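Long-range contacts in prophenoloxidase b (Marsupenaeus japonicus, PDB 3WKY), which is the precursor of a type 3 copper phenoloxidase of crustacean haemolymph, an enzyme that probably hydroxylates monophenols and oxidises o-diphenols with dioxygen: residues C572-N577 with S616-R621; S197-W202 with Y223-N228; W527-V532 with E551-S556. All coordinates share one frame; numbering follows the deposited sequence. Where two conformers were deposited one is given.

Contact 1: residues C572-N577 with S616-R621; sequences CSWPRN and SSFCGR. Unlike the reference sequence in segment 572-577: Arg576 (reference Gln). With NAG (2-acetamido-2-deoxy-beta-D-glucopyranose), chain F.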
loop_
_atom_site.group_PDB
_atom_site.type_symbol
_atom_site.label_atom_id
_atom_site.label_comp_id
_atom_site.label_asym_id
_atom_site.label_seq_id
_atom_site.Cartn_x
_atom_site.Cartn_y
_atom_site.Cartn_z
ATOM N N CYS A 572 29.806 -31.975 -22.742
ATOM C CA CYS A 572 29.286 -31.354 -21.529
ATOM C C CYS A 572 30.427 -31.113 -20.533
ATOM O O CYS A 572 30.991 -32.058 -19.984
ATOM C CB CYS A 572 28.224 -32.259 -20.913
ATOM S SG CYS A 572 27.232 -31.488 -19.591
ATOM N N SER A 573 30.773 -29.849 -20.309
ATOM C CA SER A 573 31.932 -29.510 -19.484
ATOM C C SER A 573 31.741 -28.169 -18.788
ATOM O O SER A 573 31.287 -27.209 -19.424
ATOM C CB SER A 573 33.181 -29.418 -20.371
ATOM O OG SER A 573 34.349 -29.089 -19.621
ATOM N N TRP A 574 32.114 -28.070 -17.508
ATOM C CA TRP A 574 32.233 -26.737 -16.918
ATOM C C TRP A 574 33.237 -25.990 -17.795
ATOM O O TRP A 574 34.217 -26.585 -18.220
ATOM C CB TRP A 574 32.730 -26.790 -15.471
ATOM C CG TRP A 574 32.747 -25.416 -14.869
ATOM C CD1 TRP A 574 33.826 -24.595 -14.714
ATOM C CD2 TRP A 574 31.608 -24.673 -14.407
ATOM N NE1 TRP A 574 33.435 -23.396 -14.158
ATOM C CE2 TRP A 574 32.078 -23.418 -13.963
ATOM C CE3 TRP A 574 30.245 -24.957 -14.306
ATOM C CZ2 TRP A 574 31.226 -22.440 -13.431
ATOM C CZ3 TRP A 574 29.396 -23.984 -13.781
ATOM C CH2 TRP A 574 29.890 -22.747 -13.349
ATOM N N PRO A 575 32.991 -24.704 -18.106
ATOM C CA PRO A 575 33.940 -24.020 -19.000
ATOM C C PRO A 575 35.338 -23.901 -18.396
ATOM O O PRO A 575 35.484 -23.377 -17.287
ATOM C CB PRO A 575 33.332 -22.623 -19.158
ATOM C CG PRO A 575 31.875 -22.827 -18.917
ATOM C CD PRO A 575 31.799 -23.877 -17.833
ATOM N N ARG A 576 36.357 -24.373 -19.115
ATOM C CA ARG A 576 37.715 -24.302 -18.583
ATOM C C ARG A 576 38.085 -22.859 -18.267
ATOM O O ARG A 576 38.761 -22.592 -17.268
ATOM C CB ARG A 576 38.749 -24.927 -19.543
ATOM C CG ARG A 576 40.167 -24.946 -18.942
ATOM C CD ARG A 576 41.283 -24.826 -20.000
ATOM N NE ARG A 576 42.533 -24.335 -19.410
ATOM C CZ ARG A 576 42.829 -23.044 -19.240
ATOM N NH1 ARG A 576 41.968 -22.103 -19.621
ATOM N NH2 ARG A 576 43.987 -22.685 -18.689
ATOM N N ASN A 577 37.616 -21.927 -19.095
ATOM C CA ASN A 577 37.968 -20.522 -18.900
ATOM C C ASN A 577 37.344 -19.908 -17.643
ATOM O O ASN A 577 37.811 -18.865 -17.157
ATOM C CB ASN A 577 37.654 -19.684 -20.143
ATOM C CG ASN A 577 36.158 -19.474 -20.352
ATOM O OD1 ASN A 577 35.444 -20.399 -20.720
ATOM N ND2 ASN A 577 35.687 -18.249 -20.122
ATOM N N SER A 616 32.284 -34.762 -17.463
ATOM C CA SER A 616 32.291 -33.847 -16.312
ATOM C C SER A 616 31.497 -34.437 -15.149
ATOM O O SER A 616 30.419 -34.997 -15.351
ATOM C CB SER A 616 31.705 -32.487 -16.692
ATOM O OG SER A 616 31.489 -31.677 -15.538
ATOM N N SER A 617 32.018 -34.308 -13.932
ATOM C CA SER A 617 31.304 -34.779 -12.747
ATOM C C SER A 617 29.970 -34.035 -12.553
ATOM O O SER A 617 29.068 -34.525 -11.865
ATOM C CB SER A 617 32.174 -34.623 -11.505
ATOM O OG SER A 617 32.610 -33.284 -11.379
ATOM N N PHE A 618 29.850 -32.855 -13.148
ATOM C CA PHE A 618 28.588 -32.105 -13.070
ATOM C C PHE A 618 27.539 -32.689 -14.024
ATOM O O PHE A 618 26.333 -32.474 -13.842
ATOM C CB PHE A 618 28.806 -30.627 -13.432
ATOM C CG PHE A 618 29.620 -29.844 -12.425
ATOM C CD1 PHE A 618 29.750 -30.274 -11.116
ATOM C CD2 PHE A 618 30.230 -28.652 -12.799
ATOM C CE1 PHE A 618 30.493 -29.537 -10.189
ATOM C CE2 PHE A 618 30.971 -27.903 -11.882
ATOM C CZ PHE A 618 31.098 -28.353 -10.566
ATOM N N CYS A 619 28.001 -33.417 -15.041
ATOM C CA CYS A 619 27.131 -33.922 -16.109
ATOM C C CYS A 619 26.819 -35.406 -15.955
ATOM O O CYS A 619 25.761 -35.885 -16.378
ATOM C CB CYS A 619 27.792 -33.699 -17.471
ATOM S SG CYS A 619 28.170 -31.971 -17.853
ATOM N N GLY A 620 27.753 -36.145 -15.368
ATOM C CA GLY A 620 27.591 -37.582 -15.248
ATOM C C GLY A 620 27.704 -38.289 -16.591
ATOM O O GLY A 620 27.995 -37.659 -17.616
ATOM N N ARG A 621 27.484 -39.603 -16.578
ATOM C CA ARG A 621 27.505 -40.419 -17.792
ATOM C C ARG A 621 26.142 -41.040 -17.989
ATOM O O ARG A 621 25.620 -41.687 -17.081
ATOM C CB ARG A 621 28.539 -41.545 -17.688
ATOM C CG ARG A 621 29.981 -41.099 -17.579
ATOM C CD ARG A 621 30.942 -42.278 -17.725
ATOM N NE ARG A 621 31.530 -42.366 -19.063
ATOM C CZ ARG A 621 30.972 -42.995 -20.095
ATOM N NH1 ARG A 621 29.798 -43.596 -19.956
ATOM N NH2 ARG A 621 31.585 -43.019 -21.272
HETATM C C1 NAG F . 44.974 -26.865 -20.924
HETATM C C2 NAG F . 46.269 -27.081 -21.711
HETATM C C3 NAG F . 46.632 -25.802 -22.455
HETATM C C4 NAG F . 45.482 -25.405 -23.370
HETATM C C5 NAG F . 44.151 -25.382 -22.623
HETATM C C6 NAG F . 43.001 -25.265 -23.616
HETATM C C7 NAG F . 47.980 -28.696 -21.099
HETATM C C8 NAG F . 49.379 -28.836 -20.575
HETATM N N2 NAG F . 47.364 -27.534 -20.865
HETATM O O3 NAG F . 47.794 -25.993 -23.227
HETATM O O4 NAG F . 45.730 -24.129 -23.920
HETATM O O5 NAG F . 43.951 -26.557 -21.857
HETATM O O6 NAG F . 42.750 -26.542 -24.162
HETATM O O7 NAG F . 47.449 -29.623 -21.712
HETATM O O HOH W 1 30.793 -34.709 -19.688
#
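Cys572 and Cys619 form a disulfide that staples together two loops of the hemocyanin-type Ig-like domain. The SG atoms of Cys572 and Cys619 lie 2.0 Å apart; Cys619 was modelled in two conformers, so finer details of the bridge are uncertain. Beside it the packing is close and apolar, where Trp574 meets Phe618. CG of Trp574 stands anti to the backbone N (chi1 -176°), and CE3 of the indole comes 3.9 Å from Phe618 CE2. The planes stand at 86°, yet the rings meet obliquely. Large apolar rings suit this buried place because helix 218-239 lies against them, Leu229 touching Trp574 and Met225 touching Phe618. The one polar atom of the indole, NE1, is satisfied by Leu578 O.

Around Ser616, by contrast, the two backbones meet through water. No direct hydrogen bond joins the two loops; instead a water donates to Cys572 O and accepts from Ser616 N, 2.7 Å from each. A small hydroxyl residue suits the spot: Ser616 CB fits 3.4 Å from Cys572 O, while OG bonds to Ile554 O and also closes an ST turn, accepting from Phe618 N at 3.1 Å.

Contact 2: residues S197-W202 with Y223-N228; sequences SFHWHW and YYMHHN. With CUO (Cu2-o2 cluster), chain J.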
loop_
_atom_site.group_PDB
_atom_site.type_symbol
_atom_site.label_atom_id
_atom_site.label_comp_id
_atom_site.label_asym_id
_atom_site.label_seq_id
_atom_site.Cartn_x
_atom_site.Cartn_y
_atom_site.Cartn_z
ATOM N N SER A 197 26.308 -22.567 -23.184
ATOM C CA SER A 197 26.339 -23.843 -23.912
ATOM C C SER A 197 26.401 -25.043 -22.973
ATOM O O SER A 197 25.766 -26.064 -23.227
ATOM C CB SER A 197 27.521 -23.879 -24.885
ATOM O OG SER A 197 27.350 -22.891 -25.885
ATOM N N PHE A 198 27.178 -24.919 -21.900
ATOM C CA PHE A 198 27.236 -25.964 -20.879
ATOM C C PHE A 198 25.839 -26.221 -20.309
ATOM O O PHE A 198 25.426 -27.360 -20.103
ATOM C CB PHE A 198 28.213 -25.571 -19.771
ATOM C CG PHE A 198 28.020 -26.337 -18.490
ATOM C CD1 PHE A 198 28.359 -27.684 -18.412
ATOM C CD2 PHE A 198 27.503 -25.706 -17.363
ATOM C CE1 PHE A 198 28.183 -28.394 -17.234
ATOM C CE2 PHE A 198 27.328 -26.407 -16.170
ATOM C CZ PHE A 198 27.668 -27.750 -16.106
ATOM N N HIS A 199 25.098 -25.147 -20.059
ATOM C CA HIS A 199 23.756 -25.299 -19.543
ATOM C C HIS A 199 22.846 -26.082 -20.513
ATOM O O HIS A 199 22.079 -26.956 -20.106
ATOM C CB HIS A 199 23.180 -23.915 -19.245
ATOM C CG HIS A 199 21.989 -23.952 -18.365
ATOM N ND1 HIS A 199 20.735 -23.573 -18.789
ATOM C CD2 HIS A 199 21.851 -24.333 -17.073
ATOM C CE1 HIS A 199 19.877 -23.719 -17.802
ATOM N NE2 HIS A 199 20.536 -24.159 -16.748
ATOM N N TRP A 200 22.929 -25.760 -21.798
ATOM C CA TRP A 200 22.238 -26.530 -22.840
ATOM C C TRP A 200 22.656 -28.011 -22.789
ATOM O O TRP A 200 21.807 -28.911 -22.738
ATOM C CB TRP A 200 22.566 -25.889 -24.190
ATOM C CG TRP A 200 22.318 -26.666 -25.478
ATOM C CD1 TRP A 200 23.170 -27.568 -26.077
ATOM C CD2 TRP A 200 21.212 -26.502 -26.387
ATOM N NE1 TRP A 200 22.635 -28.003 -27.273
ATOM C CE2 TRP A 200 21.441 -27.359 -27.490
ATOM C CE3 TRP A 200 20.048 -25.719 -26.372
ATOM C CZ2 TRP A 200 20.540 -27.470 -28.555
ATOM C CZ3 TRP A 200 19.143 -25.830 -27.441
ATOM C CH2 TRP A 200 19.401 -26.699 -28.516
ATOM N N HIS A 201 23.960 -28.254 -22.790
ATOM C CA HIS A 201 24.454 -29.628 -22.724
ATOM C C HIS A 201 23.975 -30.374 -21.495
ATOM O O HIS A 201 23.574 -31.547 -21.581
ATOM C CB HIS A 201 25.979 -29.663 -22.823
ATOM C CG HIS A 201 26.470 -29.562 -24.230
ATOM N ND1 HIS A 201 26.545 -30.659 -25.067
ATOM C CD2 HIS A 201 26.896 -28.502 -24.957
ATOM C CE1 HIS A 201 27.000 -30.276 -26.248
ATOM N NE2 HIS A 201 27.218 -28.974 -26.211
ATOM N N TRP A 202 24.007 -29.704 -20.346
ATOM C CA TRP A 202 23.589 -30.379 -19.126
ATOM C C TRP A 202 22.154 -30.867 -19.253
ATOM O O TRP A 202 21.827 -32.008 -18.904
ATOM C CB TRP A 202 23.767 -29.501 -17.871
ATOM C CG TRP A 202 23.578 -30.348 -16.641
ATOM C CD1 TRP A 202 24.557 -31.011 -15.936
ATOM C CD2 TRP A 202 22.332 -30.711 -16.040
ATOM N NE1 TRP A 202 23.985 -31.740 -14.913
ATOM C CE2 TRP A 202 22.619 -31.571 -14.961
ATOM C CE3 TRP A 202 20.992 -30.385 -16.308
ATOM C CZ2 TRP A 202 21.615 -32.112 -14.145
ATOM C CZ3 TRP A 202 19.998 -30.920 -15.498
ATOM C CH2 TRP A 202 20.315 -31.770 -14.429
ATOM N N TYR A 223 20.262 -30.968 -8.536
ATOM C CA TYR A 223 20.698 -30.208 -7.369
ATOM C C TYR A 223 22.174 -29.835 -7.441
ATOM O O TYR A 223 22.530 -28.672 -7.263
ATOM C CB TYR A 223 20.444 -31.002 -6.082
ATOM C CG TYR A 223 21.438 -30.698 -4.993
ATOM C CD1 TYR A 223 21.434 -29.464 -4.342
ATOM C CD2 TYR A 223 22.385 -31.649 -4.598
ATOM C CE1 TYR A 223 22.360 -29.179 -3.326
ATOM C CE2 TYR A 223 23.302 -31.370 -3.594
ATOM C CZ TYR A 223 23.283 -30.140 -2.960
ATOM O OH TYR A 223 24.192 -29.868 -1.956
ATOM N N TYR A 224 23.032 -30.825 -7.691
ATOM C CA TYR A 224 24.464 -30.641 -7.517
ATOM C C TYR A 224 25.064 -29.690 -8.538
ATOM O O TYR A 224 25.857 -28.825 -8.185
ATOM C CB TYR A 224 25.180 -31.992 -7.584
ATOM C CG TYR A 224 26.633 -31.920 -7.173
ATOM C CD1 TYR A 224 26.994 -31.468 -5.906
ATOM C CD2 TYR A 224 27.643 -32.323 -8.044
ATOM C CE1 TYR A 224 28.342 -31.424 -5.507
ATOM C CE2 TYR A 224 28.995 -32.275 -7.655
ATOM C CZ TYR A 224 29.328 -31.828 -6.392
ATOM O OH TYR A 224 30.659 -31.782 -6.008
ATOM N N MET A 225 24.695 -29.843 -9.807
ATOM C CA MET A 225 25.262 -28.967 -10.811
ATOM C C MET A 225 24.809 -27.534 -10.526
ATOM O O MET A 225 25.610 -26.600 -10.568
ATOM C CB MET A 225 24.870 -29.403 -12.231
ATOM C CG MET A 225 25.459 -28.491 -13.329
ATOM S SD MET A 225 24.557 -26.911 -13.549
ATOM C CE MET A 225 23.504 -27.313 -14.930
ATOM N N HIS A 226 23.519 -27.353 -10.257
ATOM C CA HIS A 226 23.021 -26.001 -10.024
ATOM C C HIS A 226 23.542 -25.372 -8.749
ATOM O O HIS A 226 23.738 -24.155 -8.689
ATOM C CB HIS A 226 21.493 -25.948 -10.123
ATOM C CG HIS A 226 21.006 -26.216 -11.501
ATOM N ND1 HIS A 226 20.777 -27.489 -11.977
ATOM C CD2 HIS A 226 20.764 -25.372 -12.531
ATOM C CE1 HIS A 226 20.387 -27.418 -13.237
ATOM N NE2 HIS A 226 20.385 -26.149 -13.596
ATOM N N HIS A 227 23.785 -26.199 -7.736
ATOM C CA HIS A 227 24.403 -25.718 -6.510
ATOM C C HIS A 227 25.771 -25.137 -6.819
ATOM O O HIS A 227 26.140 -24.074 -6.336
ATOM C CB HIS A 227 24.580 -26.841 -5.489
ATOM C CG HIS A 227 25.462 -26.443 -4.352
ATOM N ND1 HIS A 227 25.058 -25.537 -3.393
ATOM C CD2 HIS A 227 26.747 -26.754 -4.065
ATOM C CE1 HIS A 227 26.052 -25.333 -2.543
ATOM N NE2 HIS A 227 27.086 -26.057 -2.926
ATOM N N ASN A 228 26.534 -25.857 -7.629
ATOM C CA ASN A 228 27.864 -25.410 -8.003
ATOM C C ASN A 228 27.826 -24.173 -8.890
ATOM O O ASN A 228 28.658 -23.273 -8.757
ATOM C CB ASN A 228 28.614 -26.567 -8.678
ATOM C CG ASN A 228 29.274 -27.466 -7.675
ATOM O OD1 ASN A 228 30.414 -27.222 -7.293
ATOM N ND2 ASN A 228 28.554 -28.503 -7.213
HETATM CU CU1 CUO J . 19.382 -25.443 -15.400
HETATM CU CU2 CUO J . 16.536 -23.739 -13.998
HETATM O O1 CUO J . 17.454 -25.235 -14.921
HETATM O O2 CUO J . 17.831 -23.847 -15.749
#
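One copper of the Cu2-O2 cluster is gripped by His199 and His226 from two facing helices, each NE2 of His199 and His226 lying 2.2 Å from the metal, and His203 supplies a third NE2. The two rings meet rim to rim, nearly perpendicular, so that neither covers the other. Histidine suits both places because its second nitrogen can be held by the protein: His199 ND1 bonds to Val384 O and His226 ND1 to Phe222 O, which fixes how each ring is rotated.

The segments run antiparallel at 170°, with their axes 12.4 Å apart. So wide a gap leaves room for the metal and for long side chains, and no hydrogen bond crosses it. Met225 contributes more buried surface than any other residue here. Its CG, anti to the backbone N (chi1 -180°), reaches the tip of Phe198, with Met225 CG 3.6 Å from Phe198 CZ. Beyond CG the flexible chain bends, and the methyl settles over a face of Trp202 in a CH-pi contact, Met225 CE lying 3.5 Å from Trp202 CG. The sulfur also makes Met-aromatic contacts with both rings. Trp202 offers the same broad face to the edge of His226, an edge-to-face pair with planes at 81°, while its NE1 bonds to Phe618 O.

On the side of the second helix turned toward the Ig-like domain, Asn228 ND2 donates an almost straight bond to Tyr224 O, 2.9 Å away, and lies over the centre of the Tyr224 ring. The copper thus has an inner shell of imidazoles and, on this side, a second shell of apolar and aromatic groups. With ND1 of His199 and His226 bonded to backbone carbonyls, NE2 presents its lone pair to copper, and the rings are probably held in the orientation that coordination needs.

Contact 3: residues W527-V532 with E551-S556; sequences WTEVDV and ESSILS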
loop_
_atom_site.group_PDB
_atom_site.type_symbol
_atom_site.label_atom_id
_atom_site.label_comp_id
_atom_site.label_asym_id
_atom_site.label_seq_id
_atom_site.Cartn_x
_atom_site.Cartn_y
_atom_site.Cartn_z
ATOM N N TRP A 527 30.632 -24.142 -0.933
ATOM C CA TRP A 527 31.622 -25.117 -1.435
ATOM C C TRP A 527 31.365 -25.529 -2.882
ATOM O O TRP A 527 30.254 -25.935 -3.217
ATOM C CB TRP A 527 31.656 -26.375 -0.568
ATOM C CG TRP A 527 32.129 -26.110 0.819
ATOM C CD1 TRP A 527 31.395 -26.204 1.969
ATOM C CD2 TRP A 527 33.448 -25.700 1.210
ATOM N NE1 TRP A 527 32.180 -25.883 3.051
ATOM C CE2 TRP A 527 33.441 -25.569 2.614
ATOM C CE3 TRP A 527 34.633 -25.442 0.509
ATOM C CZ2 TRP A 527 34.577 -25.184 3.337
ATOM C CZ3 TRP A 527 35.758 -25.045 1.227
ATOM C CH2 TRP A 527 35.720 -24.917 2.629
ATOM N N THR A 528 32.393 -25.429 -3.724
ATOM C CA THR A 528 32.278 -25.866 -5.114
ATOM C C THR A 528 33.385 -26.856 -5.447
ATOM O O THR A 528 34.510 -26.754 -4.939
ATOM C CB THR A 528 32.294 -24.682 -6.121
ATOM O OG1 THR A 528 32.023 -25.171 -7.446
ATOM C CG2 THR A 528 33.646 -23.938 -6.093
ATOM N N GLU A 529 33.050 -27.825 -6.286
ATOM C CA GLU A 529 34.004 -28.876 -6.636
ATOM C C GLU A 529 35.188 -28.323 -7.422
ATOM O O GLU A 529 35.021 -27.598 -8.399
ATOM C CB GLU A 529 33.302 -29.992 -7.429
ATOM C CG GLU A 529 34.217 -31.182 -7.785
ATOM C CD GLU A 529 33.448 -32.344 -8.375
ATOM O OE1 GLU A 529 32.311 -32.619 -7.902
ATOM O OE2 GLU A 529 33.977 -32.982 -9.317
ATOM N N VAL A 530 36.396 -28.679 -6.978
ATOM C CA VAL A 530 37.628 -28.343 -7.681
ATOM C C VAL A 530 38.093 -29.601 -8.416
ATOM O O VAL A 530 38.432 -29.551 -9.605
ATOM C CB VAL A 530 38.729 -27.922 -6.696
ATOM C CG1 VAL A 530 40.100 -27.822 -7.398
ATOM C CG2 VAL A 530 38.375 -26.605 -6.036
ATOM N N ASP A 531 38.067 -30.726 -7.704
ATOM C CA ASP A 531 38.561 -31.995 -8.242
ATOM C C ASP A 531 38.178 -33.128 -7.301
ATOM O O ASP A 531 38.489 -33.089 -6.103
ATOM C CB ASP A 531 40.090 -31.926 -8.391
ATOM C CG ASP A 531 40.633 -32.846 -9.490
ATOM O OD1 ASP A 531 39.842 -33.503 -10.203
ATOM O OD2 ASP A 531 41.874 -32.887 -9.654
ATOM N N VAL A 532 37.486 -34.129 -7.837
ATOM C CA VAL A 532 37.105 -35.308 -7.067
ATOM C C VAL A 532 37.424 -36.505 -7.943
ATOM O O VAL A 532 36.845 -36.652 -9.015
ATOM C CB VAL A 532 35.592 -35.303 -6.716
ATOM C CG1 VAL A 532 35.156 -36.664 -6.167
ATOM C CG2 VAL A 532 35.273 -34.187 -5.725
ATOM N N GLU A 551 43.038 -31.572 -15.934
ATOM C CA GLU A 551 42.572 -32.918 -15.622
ATOM C C GLU A 551 41.355 -32.912 -14.714
ATOM O O GLU A 551 40.821 -33.974 -14.396
ATOM C CB GLU A 551 43.658 -33.729 -14.886
ATOM C CG GLU A 551 45.003 -33.821 -15.555
ATOM C CD GLU A 551 45.964 -34.682 -14.738
ATOM O OE1 GLU A 551 45.949 -35.917 -14.923
ATOM O OE2 GLU A 551 46.699 -34.129 -13.890
ATOM N N SER A 552 40.937 -31.732 -14.266
ATOM C CA SER A 552 39.885 -31.648 -13.243
ATOM C C SER A 552 38.636 -32.459 -13.566
ATOM O O SER A 552 38.185 -32.502 -14.710
ATOM C CB SER A 552 39.457 -30.202 -13.013
ATOM O OG SER A 552 38.310 -30.193 -12.180
ATOM N N SER A 553 38.060 -33.071 -12.537
ATOM C CA SER A 553 36.829 -33.833 -12.683
ATOM C C SER A 553 35.666 -33.001 -13.228
ATOM O O SER A 553 34.712 -33.553 -13.783
ATOM C CB SER A 553 36.431 -34.403 -11.328
ATOM O OG SER A 553 36.379 -33.370 -10.360
ATOM N N ILE A 554 35.726 -31.680 -13.075
ATOM C CA ILE A 554 34.577 -30.852 -13.520
ATOM C C ILE A 554 34.624 -30.548 -15.020
ATOM O O ILE A 554 33.643 -30.076 -15.602
ATOM C CB ILE A 554 34.435 -29.540 -12.717
ATOM C CG1 ILE A 554 35.532 -28.547 -13.112
ATOM C CG2 ILE A 554 34.403 -29.832 -11.191
ATOM C CD1 ILE A 554 35.464 -27.209 -12.367
ATOM N N LEU A 555 35.760 -30.832 -15.646
ATOM C CA LEU A 555 35.921 -30.647 -17.090
ATOM C C LEU A 555 35.650 -31.964 -17.817
ATOM O O LEU A 555 35.718 -33.034 -17.212
ATOM C CB LEU A 555 37.343 -30.169 -17.398
ATOM C CG LEU A 555 37.787 -28.897 -16.670
ATOM C CD1 LEU A 555 39.256 -28.579 -16.939
ATOM C CD2 LEU A 555 36.889 -27.711 -17.088
ATOM N N SER A 556 35.331 -31.897 -19.105
ATOM C CA SER A 556 35.203 -33.118 -19.897
ATOM C C SER A 556 36.606 -33.501 -20.386
ATOM O O SER A 556 37.576 -33.376 -19.648
ATOM C CB SER A 556 34.273 -32.897 -21.090
ATOM O OG SER A 556 34.783 -31.887 -21.936
#
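A classic beta bulge interrupts strand 528-534, an outermost strand of the Ig-like domain's large sheet within this chain: Val530 and Asp531 both face Ile505. Against this irregularity sits the type I turn Ser552-Leu555, whose serines bond to several of the polar groups there. Ser553 OG lies between the backbone N and the carbonyl carbon (chi1 53°), from where it works both ways. It donates to the anti lone pair of Glu529 OE2 at 2.6 Å, and it accepts from Val532 N, 2.9 Å from Ser553 OG. Glu529 suits this position because its extended chain carries the carboxylate past Ile554, with Glu529 CG 3.7 Å from Ile554 CG2, and OE2 still receives a second bond from Ser617 OG.

Nearby, Ser553 N donates to Asp531 OD1 at 3.0 Å, approaching from above the carboxylate plane. The other oxygen, OD2, pairs with Arg547 and bonds to Tyr487, so that Asp531 is held on both oxygens. Ser552 OG donates to Val530 O at 2.7 Å and accepts from Ile554 N, 3.1 Å away. That last bond makes an ST turn overlapping the type I beta turn, while the cross-segment bonds dock both on the bulged strand.

Along the chain contact 2 comes first, in the copper-containing domain, followed by contact 3 and then contact 1, both in the Ig-like domain. The centre of contact 1 is about 8 Å from the centres of the other two, which are themselves about 13 Å apart. Contact 1 thus lies between the helix pair 193-205 and 218-239 and the sheet edge at strand 528-534. Phe618 CE1 packs on Asn228 CG at 3.5 Å, while helix 218-239 also reaches contact 3 directly: Tyr224 OH lies 2.6 Å from Glu529 OE1, and Asn228 OD1 bonds to Thr528 OG1. A helix carrying a copper ligand is therefore tied to the Ig-like domain by buried polar bonds.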